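Local coordinates for protein phosphoacetylglucosamine mutase (Aspergillus lentulus, PDB 5O9X) that interconverts N-acetylglucosamine 6-phosphate and N-acetylglucosamine 1-phosphate, a phosphomutase step on the route to UDP-N-acetylglucosamine, at residues S492-A504 with V515-L528. The protein carries 1 engineered substitution. Numbering follows the deposited sequence. Where two conformers were deposited one is given.
Sequences SLQSRYNKGRSFA and VYAEAASRSEADDL
Y516 O is gripped twice: S502 OG donates to it at 2.6 Å, tilted 33° from the carbonyl plane, and F503 N at 3.1 Å. The serine reaches it because its hydroxyl lies anti to its own backbone N (chi1 -177°). Strands 501-504 and 515-518 run antiparallel here, with R501–E518 and F503–Y516 as the hydrogen-bonded pairs. On the face carrying F503 and Y516, the phenylalanine's CE1 packs against Y516 CB, the rings oblique at 45°; the side chain of F503 is about 8 Å from the bound glucose 1,6-bisphosphate. Beside them E518 OE1 takes the Y516 hydroxyl on its anti side and also the backbone N of G342. On the other face L528 packs between helix 486-495, the Y497 ring and the strand: CG meets S502 CB, CD1 reaches Q494 CA, and CB sits 3.8 Å from Y497 CE2, over one face of that ring. Y497 OH donates to D527 OD2, at the ring edge, in a very short 2.5 Å bond. In the turn ahead of strand 501-504, N498 N donates to E524 OE2 at 2.8 Å from above the carboxylate plane. Two acids of helix 522-539 thus fix a phenol and a backbone N-H of this turn, R531 probably offsetting the charge of D527.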
ATOM      1  N   SER A 492      11.413 -22.479  20.036  1.00 16.52           N
ATOM      2  CA  SER A 492      12.568 -23.377  20.233  1.00 17.83           C
ATOM      3  C   SER A 492      13.556 -23.280  19.001  1.00 18.00           C
ATOM      4  O   SER A 492      14.780 -23.103  19.179  1.00 20.65           O
ATOM      5  CB  SER A 492      12.092 -24.826  20.511  1.00 18.59           C
ATOM      6  OG  SER A 492      13.261 -25.627  20.546  1.00 22.96           O
ATOM      7  N   LEU A 493      13.034 -23.316  17.774  1.00 16.66           N
ATOM      8  CA  LEU A 493      13.878 -23.249  16.567  1.00 16.66           C
ATOM      9  C   LEU A 493      14.638 -21.906  16.514  1.00 18.11           C
ATOM     10  O   LEU A 493      15.865 -21.882  16.261  1.00 18.48           O
ATOM     11  CB  LEU A 493      13.013 -23.390  15.289  1.00 14.68           C
ATOM     12  CG  LEU A 493      12.528 -24.845  15.032  1.00 14.66           C
ATOM     13  CD1 LEU A 493      11.599 -24.831  13.876  1.00 14.08           C
ATOM     14  CD2 LEU A 493      13.744 -25.686  14.619  1.00 16.97           C
ATOM     15  N   GLN A 494      13.942 -20.797  16.737  1.00 17.11           N
ATOM     16  CA  GLN A 494      14.630 -19.480  16.518  1.00 17.96           C
ATOM     17  C   GLN A 494      15.793 -19.248  17.469  1.00 17.52           C
ATOM     18  O   GLN A 494      16.773 -18.599  17.098  1.00 16.80           O
ATOM     19  CB  GLN A 494      13.659 -18.318  16.450  1.00 16.93           C
ATOM     20  CG  GLN A 494      13.007 -17.972  17.747  1.00 17.48           C
ATOM     21  CD  GLN A 494      11.976 -16.874  17.666  1.00 17.90           C
ATOM     22  OE1 GLN A 494      11.689 -16.278  16.602  1.00 15.74           O
ATOM     23  NE2 GLN A 494      11.366 -16.588  18.830  1.00 18.10           N
ATOM     24  N   SER A 495      15.684 -19.796  18.695  1.00 19.47           N
ATOM     25  CA  SER A 495      16.736 -19.706  19.710  1.00 24.12           C
ATOM     26  C   SER A 495      18.035 -20.484  19.356  1.00 24.97           C
ATOM     27  O   SER A 495      19.102 -20.262  19.926  1.00 22.95           O
ATOM     28  CB  SER A 495      16.155 -20.115  21.078  1.00 25.43           C
ATOM     29  OG  SER A 495      16.011 -21.548  21.150  1.00 27.59           O
ATOM     30  N   ARG A 496      17.986 -21.365  18.372  1.00 21.84           N
ATOM     31  CA  ARG A 496      19.245 -22.055  17.990  1.00 23.60           C
ATOM     32  C   ARG A 496      20.152 -21.207  17.074  1.00 21.40           C
ATOM     33  O   ARG A 496      21.250 -21.641  16.722  1.00 21.75           O
ATOM     34  CB  ARG A 496      18.877 -23.309  17.227  1.00 25.71           C
ATOM     35  CG  ARG A 496      18.009 -24.127  18.158  1.00 31.53           C
ATOM     36  CD  ARG A 496      18.004 -25.596  17.963  1.00 38.79           C
ATOM     37  NE  ARG A 496      17.248 -26.138  19.122  1.00 48.33           N
ATOM     38  CZ  ARG A 496      17.817 -26.643  20.211  1.00 41.70           C
ATOM     39  NH1 ARG A 496      19.158 -26.723  20.286  1.00 41.06           N
ATOM     40  NH2 ARG A 496      17.047 -27.094  21.182  1.00 47.48           N
ATOM     41  N   TYR A 497      19.672 -20.054  16.610  1.00 17.23           N
ATOM     42  CA  TYR A 497      20.466 -19.333  15.607  1.00 17.50           C
ATOM     43  C   TYR A 497      20.883 -17.976  16.171  1.00 18.13           C
ATOM     44  O   TYR A 497      20.115 -17.337  16.917  1.00 18.13           O
ATOM     45  CB  TYR A 497      19.692 -19.119  14.303  1.00 16.20           C
ATOM     46  CG  TYR A 497      19.207 -20.451  13.738  1.00 15.65           C
ATOM     47  CD1 TYR A 497      20.069 -21.245  12.930  1.00 17.97           C
ATOM     48  CD2 TYR A 497      17.957 -20.982  14.104  1.00 16.05           C
ATOM     49  CE1 TYR A 497      19.659 -22.500  12.438  1.00 17.10           C
ATOM     50  CE2 TYR A 497      17.549 -22.230  13.612  1.00 15.48           C
ATOM     51  CZ  TYR A 497      18.398 -22.969  12.791  1.00 16.92           C
ATOM     52  OH  TYR A 497      18.039 -24.237  12.282  1.00 17.87           O
ATOM     53  N   ASN A 498      22.036 -17.510  15.699  1.00 19.66           N
ATOM     54  CA  ASN A 498      22.479 -16.161  16.134  1.00 23.76           C
ATOM     55  C   ASN A 498      21.517 -15.072  15.573  1.00 19.97           C
ATOM     56  O   ASN A 498      21.264 -15.090  14.395  1.00 18.94           O
ATOM     57  CB  ASN A 498      23.942 -15.960  15.697  1.00 24.34           C
ATOM     58  CG  ASN A 498      24.919 -16.754  16.605  1.00 30.15           C
ATOM     59  OD1 ASN A 498      25.910 -17.279  16.120  1.00 35.06           O
ATOM     60  ND2 ASN A 498      24.633 -16.807  17.950  1.00 30.11           N
ATOM     61  N   LYS A 499      20.925 -14.247  16.443  1.00 18.68           N
ATOM     62  CA  LYS A 499      19.917 -13.206  16.034  1.00 19.59           C
ATOM     63  C   LYS A 499      18.691 -13.869  15.336  1.00 19.75           C
ATOM     64  O   LYS A 499      17.930 -13.202  14.634  1.00 16.90           O
ATOM     65  CB  LYS A 499      20.538 -12.194  15.051  1.00 20.07           C
ATOM     66  CG  LYS A 499      21.691 -11.326  15.621  1.00 25.50           C
ATOM     67  CD  LYS A 499      21.307 -10.655  16.933  1.00 32.86           C
ATOM     68  CE  LYS A 499      22.041  -9.290  17.145  1.00 37.60           C
ATOM     69  NZ  LYS A 499      22.982  -9.136  16.008  1.00 38.90           N
ATOM     70  N   GLY A 500      18.478 -15.158  15.616  1.00 19.04           N
ATOM     71  CA  GLY A 500      17.329 -15.896  15.048  1.00 15.96           C
ATOM     72  C   GLY A 500      15.988 -15.307  15.396  1.00 17.11           C
ATOM     73  O   GLY A 500      15.655 -15.135  16.603  1.00 17.83           O
ATOM     74  N   ARG A 501      15.180 -15.018  14.358  1.00 15.88           N
ATOM     75  CA  ARG A 501      13.822 -14.523  14.578  0.50 17.54           C
ATOM     76  C   ARG A 501      12.957 -15.026  13.434  1.00 16.17           C
ATOM     77  O   ARG A 501      13.290 -14.822  12.269  1.00 14.97           O
ATOM     78  CB  ARG A 501      13.781 -12.992  14.717  0.50 19.42           C
ATOM     79  CG  ARG A 501      12.553 -12.469  15.505  0.50 22.54           C
ATOM     80  CD  ARG A 501      12.530 -10.940  15.743  0.50 25.09           C
ATOM     81  NE  ARG A 501      11.465 -10.397  14.930  0.50 28.48           N
ATOM     82  CZ  ARG A 501      11.609 -10.024  13.664  0.50 28.83           C
ATOM     83  NH1 ARG A 501      12.796 -10.045  13.092  0.50 29.41           N
ATOM     84  NH2 ARG A 501      10.568  -9.621  12.985  0.50 27.07           N
ATOM     85  N   SER A 502      11.874 -15.724  13.785  1.00 16.61           N
ATOM     86  CA  SER A 502      10.959 -16.252  12.759  1.00 14.71           C
ATOM     87  C   SER A 502       9.547 -16.183  13.230  1.00 15.03           C
ATOM     88  O   SER A 502       9.277 -16.327  14.426  1.00 15.82           O
ATOM     89  CB  SER A 502      11.379 -17.694  12.303  1.00 15.78           C
ATOM     90  OG  SER A 502      10.517 -18.142  11.254  1.00 16.22           O
ATOM     91  N   PHE A 503       8.601 -15.894  12.306  1.00 14.16           N
ATOM     92  CA  PHE A 503       7.187 -15.970  12.668  1.00 14.15           C
ATOM     93  C   PHE A 503       6.381 -16.449  11.443  1.00 14.69           C
ATOM     94  O   PHE A 503       6.801 -16.250  10.332  1.00 15.94           O
ATOM     95  CB  PHE A 503       6.599 -14.677  13.198  1.00 13.12           C
ATOM     96  CG  PHE A 503       6.523 -13.582  12.160  1.00 14.56           C
ATOM     97  CD1 PHE A 503       7.727 -12.867  11.750  1.00 13.11           C
ATOM     98  CD2 PHE A 503       5.288 -13.175  11.653  1.00 14.92           C
ATOM     99  CE1 PHE A 503       7.646 -11.840  10.771  1.00 14.34           C
ATOM    100  CE2 PHE A 503       5.229 -12.138  10.668  1.00 14.60           C
ATOM    101  CZ  PHE A 503       6.407 -11.522  10.203  1.00 14.68           C
ATOM    102  N   ALA A 504       5.234 -17.075  11.703  1.00 14.45           N
ATOM    103  CA  ALA A 504       4.330 -17.567  10.653  1.00 13.02           C
ATOM    104  C   ALA A 504       2.927 -16.961  10.850  1.00 15.20           C
ATOM    105  O   ALA A 504       2.425 -16.870  11.990  1.00 13.06           O
ATOM    106  CB  ALA A 504       4.235 -19.126  10.728  1.00 13.65           C
ATOM    107  N   VAL A 515       5.931 -17.543   6.036  1.00 15.38           N
ATOM    108  CA  VAL A 515       6.981 -17.716   7.040  1.00 13.80           C
ATOM    109  C   VAL A 515       8.049 -16.683   6.732  1.00 14.40           C
ATOM    110  O   VAL A 515       8.541 -16.615   5.591  1.00 14.99           O
ATOM    111  CB  VAL A 515       7.575 -19.145   6.968  1.00 15.25           C
ATOM    112  CG1 VAL A 515       8.853 -19.277   7.833  1.00 15.70           C
ATOM    113  CG2 VAL A 515       6.472 -20.165   7.417  1.00 15.22           C
ATOM    114  N   TYR A 516       8.485 -16.022   7.791  1.00 12.90           N
ATOM    115  CA  TYR A 516       9.623 -15.117   7.672  1.00 13.06           C
ATOM    116  C   TYR A 516      10.686 -15.613   8.648  1.00 13.27           C
ATOM    117  O   TYR A 516      10.367 -16.033   9.776  1.00 13.81           O
ATOM    118  CB  TYR A 516       9.113 -13.713   8.098  1.00 12.28           C
ATOM    119  CG  TYR A 516      10.286 -12.716   8.216  1.00 13.11           C
ATOM    120  CD1 TYR A 516      10.793 -12.118   7.059  1.00 14.00           C
ATOM    121  CD2 TYR A 516      10.951 -12.487   9.469  1.00 13.09           C
ATOM    122  CE1 TYR A 516      11.911 -11.199   7.126  1.00 13.02           C
ATOM    123  CE2 TYR A 516      12.076 -11.580   9.537  1.00 13.01           C
ATOM    124  CZ  TYR A 516      12.538 -10.966   8.355  1.00 14.04           C
ATOM    125  OH  TYR A 516      13.667 -10.099   8.372  1.00 13.19           O
ATOM    126  N   ALA A 517      11.972 -15.542   8.246  1.00 13.53           N
ATOM    127  CA  ALA A 517      13.035 -15.818   9.183  1.00 15.41           C
ATOM    128  C   ALA A 517      14.174 -14.843   8.876  1.00 15.37           C
ATOM    129  O   ALA A 517      14.420 -14.562   7.727  1.00 14.78           O
ATOM    130  CB  ALA A 517      13.506 -17.279   9.113  1.00 14.88           C
ATOM    131  N   GLU A 518      14.853 -14.402   9.908  1.00 14.43           N
ATOM    132  CA  GLU A 518      16.118 -13.708   9.784  1.00 14.01           C
ATOM    133  C   GLU A 518      17.132 -14.360  10.781  1.00 15.31           C
ATOM    134  O   GLU A 518      16.737 -14.950  11.801  1.00 16.55           O
ATOM    135  CB  GLU A 518      15.957 -12.206  10.007  1.00 14.64           C
ATOM    136  CG  GLU A 518      15.452 -11.858  11.419  1.00 14.80           C
ATOM    137  CD  GLU A 518      15.200 -10.365  11.630  1.00 15.01           C
ATOM    138  OE1 GLU A 518      14.905  -9.665  10.600  1.00 17.25           O
ATOM    139  OE2 GLU A 518      15.215  -9.921  12.827  1.00 15.47           O
ATOM    140  N   ALA A 519      18.417 -14.274  10.446  1.00 15.72           N
ATOM    141  CA  ALA A 519      19.456 -14.622  11.429  1.00 16.95           C
ATOM    142  C   ALA A 519      20.743 -13.882  11.034  1.00 16.91           C
ATOM    143  O   ALA A 519      20.742 -13.175  10.018  1.00 20.32           O
ATOM    144  CB  ALA A 519      19.658 -16.153  11.438  1.00 15.87           C
ATOM    145  N   ALA A 520      21.858 -14.138  11.728  1.00 19.34           N
ATOM    146  CA  ALA A 520      23.086 -13.370  11.455  1.00 17.76           C
ATOM    147  C   ALA A 520      23.791 -13.773  10.198  1.00 21.28           C
ATOM    148  O   ALA A 520      24.581 -13.005   9.654  1.00 19.51           O
ATOM    149  CB  ALA A 520      24.031 -13.504  12.660  1.00 17.95           C
ATOM    150  N   SER A 521      23.529 -14.983   9.693  1.00 18.19           N
ATOM    151  CA  SER A 521      24.229 -15.484   8.530  1.00 19.92           C
ATOM    152  C   SER A 521      23.222 -16.118   7.559  1.00 19.58           C
ATOM    153  O   SER A 521      22.098 -16.498   7.975  1.00 17.46           O
ATOM    154  CB  SER A 521      25.334 -16.524   8.942  1.00 23.37           C
ATOM    155  OG  SER A 521      24.712 -17.765   9.301  1.00 20.08           O
ATOM    156  N   ARG A 522      23.596 -16.182   6.266  1.00 18.38           N
ATOM    157  CA  ARG A 522      22.737 -16.742   5.206  1.00 19.17           C
ATOM    158  C   ARG A 522      22.307 -18.208   5.499  1.00 21.97           C
ATOM    159  O   ARG A 522      21.104 -18.550   5.342  1.00 17.63           O
ATOM    160  CB  ARG A 522      23.459 -16.688   3.837  1.00 21.94           C
ATOM    161  CG  ARG A 522      22.725 -17.257   2.601  1.00 25.77           C
ATOM    162  CD  ARG A 522      21.168 -17.082   2.561  1.00 28.84           C
ATOM    163  NE  ARG A 522      20.873 -15.706   2.450  1.00 31.59           N
ATOM    164  CZ  ARG A 522      19.773 -15.059   2.825  1.00 28.55           C
ATOM    165  NH1 ARG A 522      18.668 -15.646   3.296  1.00 26.68           N
ATOM    166  NH2 ARG A 522      19.802 -13.796   2.613  1.00 31.09           N
ATOM    167  N   SER A 523      23.282 -19.062   5.906  1.00 20.31           N
ATOM    168  CA  SER A 523      22.989 -20.455   6.226  1.00 21.28           C
ATOM    169  C   SER A 523      21.970 -20.565   7.371  1.00 21.44           C
ATOM    170  O   SER A 523      21.057 -21.393   7.319  1.00 22.87           O
ATOM    171  CB  SER A 523      24.292 -21.252   6.543  1.00 20.88           C
ATOM    172  OG  SER A 523      24.889 -21.347   5.245  1.00 31.21           O
ATOM    173  N   GLU A 524      22.149 -19.744   8.396  1.00 18.59           N
ATOM    174  CA  GLU A 524      21.216 -19.776   9.536  1.00 19.61           C
ATOM    175  C   GLU A 524      19.825 -19.329   9.146  1.00 17.69           C
ATOM    176  O   GLU A 524      18.824 -19.965   9.571  1.00 18.23           O
ATOM    177  CB  GLU A 524      21.716 -18.916  10.676  1.00 18.56           C
ATOM    178  CG  GLU A 524      22.902 -19.558  11.446  1.00 22.05           C
ATOM    179  CD  GLU A 524      23.515 -18.548  12.393  1.00 23.05           C
ATOM    180  OE1 GLU A 524      24.049 -17.494  11.880  1.00 23.92           O
ATOM    181  OE2 GLU A 524      23.352 -18.732  13.610  1.00 22.35           O
ATOM    182  N   ALA A 525      19.733 -18.226   8.407  1.00 16.24           N
ATOM    183  CA  ALA A 525      18.367 -17.726   8.092  1.00 16.33           C
ATOM    184  C   ALA A 525      17.646 -18.735   7.208  1.00 17.09           C
ATOM    185  O   ALA A 525      16.450 -18.937   7.367  1.00 16.16           O
ATOM    186  CB  ALA A 525      18.419 -16.383   7.389  1.00 15.15           C
ATOM    187  N   ASP A 526      18.342 -19.323   6.213  1.00 16.42           N
ATOM    188  CA  ASP A 526      17.675 -20.282   5.339  1.00 19.18           C
ATOM    189  C   ASP A 526      17.263 -21.547   6.099  1.00 19.82           C
ATOM    190  O   ASP A 526      16.196 -22.125   5.839  1.00 20.86           O
ATOM    191  CB  ASP A 526      18.668 -20.671   4.207  1.00 21.30           C
ATOM    192  CG  ASP A 526      18.805 -19.535   3.139  1.00 25.37           C
ATOM    193  OD1 ASP A 526      17.985 -18.618   3.144  1.00 27.17           O
ATOM    194  OD2 ASP A 526      19.702 -19.567   2.315  1.00 26.31           O
ATOM    195  N   ASP A 527      18.122 -21.970   7.028  1.00 17.68           N
ATOM    196  CA  ASP A 527      17.799 -23.185   7.807  1.00 18.29           C
ATOM    197  C   ASP A 527      16.595 -22.953   8.713  1.00 17.04           C
ATOM    198  O   ASP A 527      15.670 -23.767   8.784  1.00 16.77           O
ATOM    199  CB  ASP A 527      19.011 -23.545   8.662  1.00 15.33           C
ATOM    200  CG  ASP A 527      18.928 -24.958   9.251  1.00 19.91           C
ATOM    201  OD1 ASP A 527      18.390 -25.817   8.525  1.00 18.41           O
ATOM    202  OD2 ASP A 527      19.413 -25.160  10.414  1.00 20.15           O
ATOM    203  N   LEU A 528      16.579 -21.795   9.369  1.00 13.47           N
ATOM    204  CA  LEU A 528      15.475 -21.467  10.274  1.00 13.90           C
ATOM    205  C   LEU A 528      14.180 -21.383   9.463  1.00 14.58           C
ATOM    206  O   LEU A 528      13.151 -21.973   9.848  1.00 15.56           O
ATOM    207  CB  LEU A 528      15.784 -20.131  10.992  1.00 14.50           C
ATOM    208  CG  LEU A 528      14.656 -19.625  11.914  1.00 13.02           C
ATOM    209  CD1 LEU A 528      14.113 -20.613  12.969  1.00 13.51           C
ATOM    210  CD2 LEU A 528      15.235 -18.335  12.626  1.00 14.12           C
TER
HETATM  211  O   HOH W   1      26.257 -16.466  12.999  1.00 23.58           O
HETATM  212  O   HOH W   2      16.683 -10.775  14.841  1.00 17.18           O